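PDB 4CXP: endonuclease 2, which cleaves RNA and single-stranded DNA, and double-stranded DNA less well, to 5'-phosphate products with the help of divalent metal ions. Local coordinates for residues T15-T20 / R253-L258; D45-K48 / W53-P56; N61-C66 / N71-D76; N160-A165 / E175-A180. All blocks are in the same frame, centred on the assembly; numbering follows the deposited sequence.

Contact 1: T15-T20 / R253-L258; sequences TRLDET and RLAATL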
# COMPACT_ATOMS: atom_id res chain seq x y z
N THR A 15 -11.99 10.35 -1.68
CA THR A 15 -12.73 11.09 -2.69
C THR A 15 -13.50 10.21 -3.68
O THR A 15 -14.32 10.72 -4.42
CB THR A 15 -11.85 12.11 -3.45
OG1 THR A 15 -10.86 11.42 -4.20
CG2 THR A 15 -11.21 13.09 -2.48
N ARG A 16 -13.27 8.90 -3.64
CA ARG A 16 -13.94 7.93 -4.51
C ARG A 16 -14.99 7.12 -3.75
O ARG A 16 -15.56 6.19 -4.30
CB ARG A 16 -12.92 7.00 -5.15
CG ARG A 16 -12.00 7.70 -6.12
CD ARG A 16 -11.01 6.73 -6.73
NE ARG A 16 -11.65 5.79 -7.64
CZ ARG A 16 -12.00 6.09 -8.88
NH1 ARG A 16 -11.72 7.28 -9.41
NH2 ARG A 16 -12.59 5.17 -9.61
N LEU A 17 -15.30 7.47 -2.51
CA LEU A 17 -16.31 6.75 -1.76
C LEU A 17 -17.70 7.13 -2.24
O LEU A 17 -17.97 8.29 -2.56
CB LEU A 17 -16.17 7.06 -0.28
CG LEU A 17 -14.86 6.63 0.37
CD1 LEU A 17 -14.87 6.98 1.84
CD2 LEU A 17 -14.59 5.15 0.15
N ASP A 18 -18.58 6.15 -2.24
CA ASP A 18 -20.00 6.39 -2.44
C ASP A 18 -20.62 6.90 -1.15
O ASP A 18 -19.96 6.98 -0.12
CB ASP A 18 -20.69 5.18 -3.05
CG ASP A 18 -20.73 3.97 -2.16
OD1 ASP A 18 -20.67 4.11 -0.94
OD2 ASP A 18 -20.84 2.83 -2.71
N GLU A 19 -21.87 7.32 -1.22
CA GLU A 19 -22.45 7.99 -0.07
C GLU A 19 -22.49 7.11 1.17
O GLU A 19 -22.18 7.57 2.27
CB GLU A 19 -23.81 8.58 -0.42
CG GLU A 19 -24.39 9.47 0.68
CD GLU A 19 -23.72 10.84 0.88
OE1 GLU A 19 -22.69 11.17 0.28
OE2 GLU A 19 -24.27 11.61 1.68
N THR A 20 -22.85 5.83 1.03
CA THR A 20 -22.91 4.96 2.20
C THR A 20 -21.53 4.74 2.84
O THR A 20 -21.41 4.72 4.06
CB THR A 20 -23.62 3.62 1.92
OG1 THR A 20 -23.07 2.97 0.79
CG2 THR A 20 -25.06 3.86 1.64
N ARG A 253 -8.52 0.87 -5.28
CA ARG A 253 -8.96 -0.38 -4.69
C ARG A 253 -9.42 -0.21 -3.25
O ARG A 253 -10.36 -0.89 -2.83
CB ARG A 253 -7.86 -1.43 -4.83
CG ARG A 253 -7.74 -1.88 -6.27
CD ARG A 253 -6.44 -2.54 -6.56
NE ARG A 253 -6.47 -3.22 -7.85
CZ ARG A 253 -5.41 -3.78 -8.40
NH1 ARG A 253 -4.21 -3.58 -7.89
NH2 ARG A 253 -5.53 -4.51 -9.50
N LEU A 254 -8.80 0.68 -2.49
CA LEU A 254 -9.30 0.96 -1.16
C LEU A 254 -10.72 1.49 -1.23
O LEU A 254 -11.61 1.00 -0.52
CB LEU A 254 -8.38 1.92 -0.42
CG LEU A 254 -8.85 2.32 0.98
CD1 LEU A 254 -9.14 1.12 1.88
CD2 LEU A 254 -7.82 3.23 1.62
N ALA A 255 -10.98 2.45 -2.12
CA ALA A 255 -12.33 2.98 -2.24
C ALA A 255 -13.30 1.90 -2.71
O ALA A 255 -14.42 1.81 -2.19
CB ALA A 255 -12.38 4.15 -3.18
N ALA A 256 -12.93 1.11 -3.72
CA ALA A 256 -13.84 0.12 -4.24
C ALA A 256 -14.20 -0.91 -3.17
O ALA A 256 -15.34 -1.38 -3.10
CB ALA A 256 -13.26 -0.55 -5.45
N THR A 257 -13.22 -1.28 -2.37
CA THR A 257 -13.42 -2.24 -1.30
C THR A 257 -14.33 -1.67 -0.20
O THR A 257 -15.28 -2.33 0.22
CB THR A 257 -12.07 -2.72 -0.75
OG1 THR A 257 -11.31 -3.29 -1.82
CG2 THR A 257 -12.25 -3.73 0.34
N LEU A 258 -14.06 -0.45 0.25
CA LEU A 258 -14.93 0.19 1.23
C LEU A 258 -16.35 0.36 0.69
O LEU A 258 -17.32 0.18 1.42
CB LEU A 258 -14.36 1.52 1.70
CG LEU A 258 -13.02 1.44 2.45
CD1 LEU A 258 -12.53 2.82 2.82
CD2 LEU A 258 -13.09 0.56 3.69
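On the helix whose Ala255 and Leu258 meet Arg16 and Leu17, the carbonyl oxygen Arg253 O takes two donors from one residue, Thr257: the backbone Thr257 N at 2.9 Å and the hydroxyl Thr257 OG1 at 2.8 Å. They reach the oxygen from opposite faces of its carbonyl plane, and OG1 stands 30° out of that plane. A threonine suits an interior helix here because its hydroxyl bonds back to the preceding turn. Across the contact nothing polar is exchanged. Arg16 CB lies 3.5 Å from Ala255 CB, an approach that the small alanine permits, while the chain of Arg16 bends at chi3 (69°) so that its guanidinium turns aside to a salt bridge with Glu197. Leu17 sends the methyl CD2 over the helix backbone, 3.9 Å from Ala255 CA and 4.0 Å from Leu258 CB. The contact thus lays the turn between helices 3-15 and 19-28 against the long C-terminal helix 233-262 of this largely helical S1/P1 nuclease fold. Residues 256-263 are a propeptide removed in the mature form, so Leu258 belongs to the part that is lost and Ala255 to the part that stays. Just beyond Leu258, Asn259 ties down the turn, its side chain bonding to Arg16 O and Asp18 N.

Contact 2: D45-K48 / W53-P56; sequences DRVK and WSSP. With ZN (zinc ion), chain E; NAG (2-acetamido-2-deoxy-beta-D-glucopyranose), chain B; NAG (2-acetamido-2-deoxy-beta-D-glucopyranose), chain C; SO4 (sulfate ion), chain I.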
# COMPACT_ATOMS: atom_id res chain seq x y z
N ASP A 45 1.11 1.60 11.49
CA ASP A 45 2.55 1.53 11.74
C ASP A 45 2.91 1.88 13.19
O ASP A 45 3.89 1.36 13.70
CB ASP A 45 3.34 2.43 10.79
CG ASP A 45 3.63 1.82 9.46
OD1 ASP A 45 3.37 0.64 9.21
OD2 ASP A 45 4.14 2.60 8.63
N ARG A 46 2.10 2.72 13.82
CA ARG A 46 2.35 3.18 15.19
C ARG A 46 1.86 2.23 16.27
O ARG A 46 2.01 2.52 17.43
CB ARG A 46 1.72 4.56 15.40
CG ARG A 46 2.40 5.64 14.59
CD ARG A 46 1.98 7.02 15.07
NE ARG A 46 0.56 7.28 14.83
CZ ARG A 46 -0.39 7.24 15.76
NH1 ARG A 46 -0.10 6.97 17.04
NH2 ARG A 46 -1.63 7.50 15.41
N VAL A 47 1.30 1.08 15.88
CA VAL A 47 0.93 0.03 16.84
C VAL A 47 1.67 -1.29 16.59
O VAL A 47 1.32 -2.33 17.13
CB VAL A 47 -0.59 -0.20 16.94
CG1 VAL A 47 -1.26 1.08 17.44
CG2 VAL A 47 -1.20 -0.67 15.63
N LYS A 48 2.73 -1.24 15.79
CA LYS A 48 3.55 -2.43 15.52
C LYS A 48 4.12 -3.08 16.77
O LYS A 48 4.36 -4.28 16.76
CB LYS A 48 4.70 -2.11 14.55
CG LYS A 48 4.27 -2.04 13.10
CD LYS A 48 5.43 -1.63 12.22
CE LYS A 48 5.03 -1.60 10.75
NZ LYS A 48 6.13 -1.02 9.92
N TRP A 53 1.57 -8.61 17.65
CA TRP A 53 0.95 -9.54 16.75
C TRP A 53 0.63 -8.95 15.38
O TRP A 53 0.38 -9.68 14.42
CB TRP A 53 -0.37 -10.07 17.37
CG TRP A 53 -1.30 -9.00 17.86
CD1 TRP A 53 -1.44 -8.58 19.14
CD2 TRP A 53 -2.26 -8.25 17.08
NE1 TRP A 53 -2.39 -7.61 19.22
CE2 TRP A 53 -2.93 -7.39 17.98
CE3 TRP A 53 -2.62 -8.23 15.73
CZ2 TRP A 53 -3.92 -6.51 17.56
CZ3 TRP A 53 -3.60 -7.35 15.33
CH2 TRP A 53 -4.24 -6.50 16.23
N SER A 54 0.60 -7.62 15.29
CA SER A 54 0.25 -6.95 14.04
C SER A 54 1.43 -6.71 13.12
O SER A 54 1.24 -6.40 11.96
CB SER A 54 -0.45 -5.62 14.31
OG SER A 54 0.45 -4.61 14.74
N SER A 55 2.65 -6.86 13.63
CA SER A 55 3.81 -6.50 12.83
C SER A 55 3.92 -7.32 11.52
O SER A 55 4.14 -6.73 10.47
CB SER A 55 5.10 -6.54 13.68
OG SER A 55 5.33 -5.29 14.34
N PRO A 56 3.68 -8.64 11.55
CA PRO A 56 3.79 -9.43 10.29
C PRO A 56 2.65 -9.15 9.30
O PRO A 56 2.73 -9.56 8.15
CB PRO A 56 3.74 -10.88 10.77
CG PRO A 56 4.27 -10.78 12.18
CD PRO A 56 3.61 -9.54 12.72
ZN ZN E . 2.90 -0.64 7.25
C1 NAG B . -5.88 -10.01 17.75
C2 NAG B . -6.41 -9.88 19.18
C3 NAG B . -5.25 -9.91 20.17
C4 NAG B . -4.39 -11.13 19.93
C5 NAG B . -4.01 -11.25 18.46
C6 NAG B . -3.25 -12.53 18.15
C7 NAG B . -8.53 -8.70 19.38
C8 NAG B . -9.23 -7.41 19.68
N2 NAG B . -7.20 -8.68 19.40
O3 NAG B . -5.75 -9.89 21.49
O4 NAG B . -3.22 -10.96 20.73
O5 NAG B . -5.16 -11.23 17.65
O6 NAG B . -3.03 -12.64 16.76
O7 NAG B . -9.19 -9.71 19.12
C1 NAG C . -7.88 -9.95 12.92
C2 NAG C . -6.41 -10.38 13.18
C3 NAG C . -6.27 -10.78 14.64
C4 NAG C . -6.77 -9.65 15.54
C5 NAG C . -8.14 -9.14 15.08
C6 NAG C . -8.53 -7.85 15.78
C7 NAG C . -5.39 -11.26 11.12
C8 NAG C . -4.96 -12.46 10.34
N2 NAG C . -5.93 -11.46 12.33
O3 NAG C . -4.91 -11.14 14.92
O4 NAG C . -6.98 -10.06 16.88
O5 NAG C . -8.19 -8.85 13.70
O6 NAG C . -7.52 -6.88 15.58
O7 NAG C . -5.27 -10.12 10.64
S SO4 I . 5.42 0.36 6.48
O1 SO4 I . 6.01 1.38 7.43
O2 SO4 I . 5.22 -1.01 7.23
O3 SO4 I . 6.30 0.41 5.24
O4 SO4 I . 4.04 0.81 6.14
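Ser54, which meets Val47 and Lys48 across the contact, lays its CB on one face of the Trp53 indole, 3.6 Å above the plane and offset toward the rim. The opposite face carries sugar: C1 of the chain B N-acetylglucosamine sits over the ring centre, and C4 of the chain C sugar, whose O4 is linked to that C1, lies over the same face. Carbohydrate C-H groups against a flat, electron-rich indole make tryptophan apt for the glycan stem. The two segments are joined by one hydrogen bond, from Ser55 OG, in the conformer described, to Lys48 O at 2.8 Å. The hydroxyl comes in well to the side of the carbonyl, at a C=O...OG angle of 115°, and a serine is short enough to sit there beside Lys48 CB. His52 ND1 also bonds to Lys48 O. The serine bond closes a short loop of the S1/P1 nuclease fold and probably helps to hold the backbone from which the extended Lys48 reaches the active site. Lys48 NZ makes a salt bridge to Asp45 OD1 (3.3 Å) and a hydrogen bond to sulfate O2 (2.8 Å). Asp45 OD1 binds zinc at 2.4 Å, with His58, His120 and Asp124 as its fellow protein ligands, and the sulfate supplies O2 and O4, perhaps where a substrate phosphate would lie.

Contact 3: N61-C66 / N71-D76; sequences NTPDAC and NRDCKD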
# COMPACT_ATOMS: atom_id res chain seq x y z
N ASN A 61 6.21 -12.41 2.88
CA ASN A 61 7.51 -12.96 2.51
C ASN A 61 7.32 -14.08 1.50
O ASN A 61 6.56 -15.01 1.74
CB ASN A 61 8.19 -13.57 3.74
CG ASN A 61 8.79 -12.55 4.66
OD1 ASN A 61 9.27 -11.51 4.22
ND2 ASN A 61 8.78 -12.85 5.95
N THR A 62 8.05 -14.02 0.40
CA THR A 62 7.99 -15.04 -0.65
C THR A 62 9.36 -15.69 -0.83
O THR A 62 10.40 -15.16 -0.40
CB THR A 62 7.65 -14.43 -2.02
OG1 THR A 62 8.74 -13.61 -2.47
CG2 THR A 62 6.39 -13.63 -1.97
N PRO A 63 9.39 -16.83 -1.53
CA PRO A 63 10.66 -17.41 -2.00
C PRO A 63 11.35 -16.47 -2.99
O PRO A 63 10.74 -15.50 -3.45
CB PRO A 63 10.23 -18.72 -2.66
CG PRO A 63 8.87 -19.02 -2.10
CD PRO A 63 8.24 -17.68 -1.88
N ASP A 64 12.58 -16.79 -3.37
CA ASP A 64 13.32 -16.01 -4.38
C ASP A 64 12.79 -16.37 -5.77
O ASP A 64 13.38 -17.19 -6.49
CB ASP A 64 14.82 -16.32 -4.35
CG ASP A 64 15.56 -15.73 -3.16
OD1 ASP A 64 14.96 -15.26 -2.17
OD2 ASP A 64 16.81 -15.78 -3.22
N ALA A 65 11.64 -15.81 -6.11
CA ALA A 65 11.02 -16.01 -7.41
C ALA A 65 10.00 -14.90 -7.61
O ALA A 65 9.89 -14.00 -6.80
CB ALA A 65 10.40 -17.41 -7.52
N CYS A 66 9.23 -14.97 -8.66
CA CYS A 66 8.30 -13.89 -9.01
C CYS A 66 6.85 -14.26 -8.78
O CYS A 66 5.94 -13.59 -9.30
CB CYS A 66 8.54 -13.45 -10.44
SG CYS A 66 10.25 -12.91 -10.72
N ASN A 71 -1.77 -19.81 -0.03
CA ASN A 71 -1.56 -20.94 0.86
C ASN A 71 -0.08 -21.18 1.15
O ASN A 71 0.27 -21.56 2.27
CB ASN A 71 -2.26 -22.20 0.34
CG ASN A 71 -3.77 -22.10 0.42
OD1 ASN A 71 -4.32 -21.45 1.32
ND2 ASN A 71 -4.45 -22.77 -0.49
N ARG A 72 0.78 -20.92 0.18
CA ARG A 72 2.21 -21.14 0.36
C ARG A 72 2.83 -20.02 1.22
O ARG A 72 3.67 -20.28 2.07
CB ARG A 72 2.91 -21.11 -1.01
CG ARG A 72 4.34 -21.60 -0.98
CD ARG A 72 4.99 -21.45 -2.35
NE ARG A 72 5.06 -20.05 -2.74
CZ ARG A 72 5.21 -19.59 -3.98
NH1 ARG A 72 5.34 -20.41 -5.02
NH2 ARG A 72 5.22 -18.28 -4.18
N ASP A 73 2.43 -18.78 0.96
CA ASP A 73 3.18 -17.61 1.44
C ASP A 73 2.51 -16.83 2.56
O ASP A 73 3.19 -16.08 3.27
CB ASP A 73 3.46 -16.65 0.28
CG ASP A 73 4.20 -17.29 -0.87
OD1 ASP A 73 5.06 -18.16 -0.63
OD2 ASP A 73 3.94 -16.92 -2.02
N CYS A 74 1.18 -16.93 2.70
CA CYS A 74 0.53 -16.12 3.70
C CYS A 74 0.60 -16.80 5.06
O CYS A 74 -0.29 -17.57 5.46
CB CYS A 74 -0.89 -15.75 3.31
SG CYS A 74 -1.47 -14.46 4.43
N LYS A 75 1.70 -16.51 5.75
CA LYS A 75 1.99 -17.05 7.05
C LYS A 75 3.07 -16.18 7.69
O LYS A 75 3.82 -15.51 6.98
CB LYS A 75 2.47 -18.51 6.94
CG LYS A 75 3.80 -18.67 6.22
CD LYS A 75 3.97 -20.06 5.63
CE LYS A 75 5.37 -20.27 5.07
NZ LYS A 75 5.73 -19.35 3.96
N ASP A 76 3.12 -16.18 9.01
CA ASP A 76 4.17 -15.44 9.69
C ASP A 76 5.40 -16.33 9.87
O ASP A 76 5.42 -17.47 9.38
CB ASP A 76 3.67 -14.78 10.98
CG ASP A 76 3.28 -15.76 12.05
OD1 ASP A 76 3.62 -16.94 11.92
OD2 ASP A 76 2.64 -15.33 13.03
O HOH W 1 4.58 -13.45 4.98
O HOH W 2 5.82 -16.44 3.96
O HOH W 3 6.89 -15.54 6.64
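Asp73 meets Asn61, Thr62 and Pro63 in the course of its short side chain. Its CB rests 3.8 Å from Asn61 O, and chi1 of -56°, with CG beside the backbone N, carries the carboxylate on toward the proline. There OD1 lies 3.5 Å from Pro63 CD, while OD2 looks toward the methyl Thr62 CG2. Both oxygens are gripped side-on by Arg72: NE gives OD1 a nearly straight bond (2.8 Å, 173°) on its syn side but 32° out of the carboxylate plane, and NH2 meets the syn lone pair of OD2 (2.9 Å). Gln69 N also bonds to OD2, and Ser67 OG pairs with Arg72 NH2. The compact Pro63 ring suits the flat guanidinium, over one face of which its CG lies, 3.9 Å above the plane and toward the rim. Waters join strand 60-62 to the end of helix 70-73 and the residues just after: one accepts from Asn61 N and lies 3.0 Å from Lys75 O, another lies between Asn61 O and Asp73 O, accepting from Lys75 NZ. Asn61 and Arg72 probably bind substrate, as in related enzymes. With these donors Asp73 is probably kept ionised, its charge balanced by the neighbouring Arg72.

Contact 4: N160-A165 / E175-A180; sequences NIIETA and EGMVDA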
# COMPACT_ATOMS: atom_id res chain seq x y z
N ASN A 160 11.88 7.12 -0.40
CA ASN A 160 12.78 8.05 -1.10
C ASN A 160 12.29 8.46 -2.47
O ASN A 160 12.40 9.63 -2.82
CB ASN A 160 14.21 7.53 -1.23
CG ASN A 160 14.87 7.32 0.11
OD1 ASN A 160 15.45 8.25 0.71
ND2 ASN A 160 14.83 6.13 0.56
N ILE A 161 11.78 7.52 -3.27
CA ILE A 161 11.29 7.89 -4.59
C ILE A 161 10.20 8.96 -4.46
O ILE A 161 10.24 9.99 -5.13
CB ILE A 161 10.78 6.68 -5.39
CG1 ILE A 161 11.93 5.71 -5.70
CG2 ILE A 161 10.09 7.14 -6.66
CD1 ILE A 161 11.45 4.36 -6.18
N ILE A 162 9.22 8.70 -3.60
CA ILE A 162 8.11 9.64 -3.45
C ILE A 162 8.59 11.00 -2.93
O ILE A 162 8.17 12.04 -3.44
CB ILE A 162 7.02 9.04 -2.54
CG1 ILE A 162 6.38 7.82 -3.21
CG2 ILE A 162 5.96 10.09 -2.20
CD1 ILE A 162 5.54 7.00 -2.26
N GLU A 163 9.45 10.98 -1.92
CA GLU A 163 9.94 12.23 -1.35
C GLU A 163 10.72 13.05 -2.36
O GLU A 163 10.60 14.28 -2.40
CB GLU A 163 10.82 11.95 -0.13
CG GLU A 163 10.10 11.50 1.11
CD GLU A 163 11.07 10.91 2.16
OE1 GLU A 163 12.26 10.67 1.86
OE2 GLU A 163 10.62 10.65 3.28
N THR A 164 11.55 12.40 -3.16
CA THR A 164 12.34 13.10 -4.15
C THR A 164 11.44 13.67 -5.23
O THR A 164 11.64 14.79 -5.69
CB THR A 164 13.42 12.17 -4.71
OG1 THR A 164 14.25 11.73 -3.63
CG2 THR A 164 14.26 12.86 -5.75
N ALA A 165 10.42 12.91 -5.64
CA ALA A 165 9.46 13.44 -6.59
C ALA A 165 8.71 14.65 -6.02
O ALA A 165 8.55 15.67 -6.70
CB ALA A 165 8.49 12.37 -7.03
N GLU A 175 -0.12 18.40 -2.31
CA GLU A 175 -1.23 17.85 -3.12
C GLU A 175 -0.95 17.70 -4.62
O GLU A 175 -1.79 17.25 -5.37
CB GLU A 175 -2.41 18.81 -2.97
CG GLU A 175 -2.88 18.99 -1.54
CD GLU A 175 -3.42 17.71 -0.94
OE1 GLU A 175 -4.01 16.93 -1.69
OE2 GLU A 175 -3.30 17.53 0.28
N GLY A 176 0.24 18.10 -5.06
CA GLY A 176 0.52 18.05 -6.48
C GLY A 176 0.51 16.66 -7.07
O GLY A 176 -0.06 16.43 -8.12
N MET A 177 1.12 15.72 -6.38
CA MET A 177 1.16 14.35 -6.86
C MET A 177 -0.25 13.74 -6.83
O MET A 177 -0.67 13.10 -7.78
CB MET A 177 2.18 13.51 -6.09
CG MET A 177 2.45 12.16 -6.75
SD MET A 177 3.55 11.05 -5.86
CE MET A 177 4.98 12.07 -5.86
N VAL A 178 -0.99 13.96 -5.75
CA VAL A 178 -2.38 13.48 -5.65
C VAL A 178 -3.22 13.97 -6.80
O VAL A 178 -3.97 13.23 -7.41
CB VAL A 178 -3.07 14.01 -4.38
CG1 VAL A 178 -4.58 13.76 -4.39
CG2 VAL A 178 -2.43 13.33 -3.22
N ASP A 179 -3.13 15.27 -7.05
CA ASP A 179 -3.94 15.88 -8.08
C ASP A 179 -3.61 15.31 -9.45
O ASP A 179 -4.48 15.05 -10.26
CB ASP A 179 -3.79 17.41 -8.04
CG ASP A 179 -4.41 18.03 -6.78
OD1 ASP A 179 -5.16 17.35 -6.05
OD2 ASP A 179 -4.11 19.21 -6.49
N ALA A 180 -2.32 15.08 -9.71
CA ALA A 180 -1.90 14.54 -10.99
C ALA A 180 -2.35 13.09 -11.15
O ALA A 180 -2.74 12.66 -12.24
CB ALA A 180 -0.39 14.67 -11.14
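Apolar packing carries this contact, and nearly all of it passes through one methyl group. Met177 CE, in the conformer described, sits 3.7 Å from Ala165 CB and 4.3 Å from Ile162 CG2. The same methyl also lies 4.0 Å from the backbone oxygen Ile162 O, so it lodges against the helix surface between two residues one turn apart. The backbones themselves stand well separated, with Ala165 CA and Met177 CA 8.4 Å apart, and a methionine suits such a gap because its chain is long, unbranched and flexible. With CG opposite the backbone N (chi1 -168°) it runs out straight, then turns at the sulfur (chi3 -61°) to bring CE down on the other helix. The small Ala165 lets the methyl come close, and the branched Ile162 provides a wall beside it.

No hydrogen bond crosses between the segments. In 160-165, Asn160 O accepts both Thr164 N and Thr164 OG1, each at 2.9 Å, from opposite faces of its carbonyl plane. Thr164 OG1 is also bonded to Trp146 NE1, which links the helix to strand 143-146.

Charged groups play no part across the contact; Glu175 pairs with Lys11 of helix 3-15.

Helix 153-169, which also holds the zinc ligands His154 and Asp158, and helix 176-187 are thus bridged by Met177. Both lean on two further helices: Met177 touches Ile8 of helix 3-15 and Tyr244 of helix 233-262, Ile162 packs on Glu4 and Val243 of the same two, and Ala165 on Phe236 of helix 233-262.

From the N terminus, residues 15-20 open contact 1, which closes only near the C terminus at 253-258, so its very long loop encloses the other three contacts and ties the turn between helices 3-15 and 19-28 to helix 233-262. Within it, contacts 2, 3 and 4 follow in series, each a short local closure, and none crosses another. Contact 2 folds the metal-binding loop on itself; contact 3 joins strand 60-62 to helix 70-73; contact 4 joins helices 153-169 and 176-187. Contacts 2 and 3 touch directly, Pro56 CB lying 3.9 Å from Asp76 CB. Contacts 3 and 4 sit on opposite sides of the chain's centre, their centres about 30 Å apart.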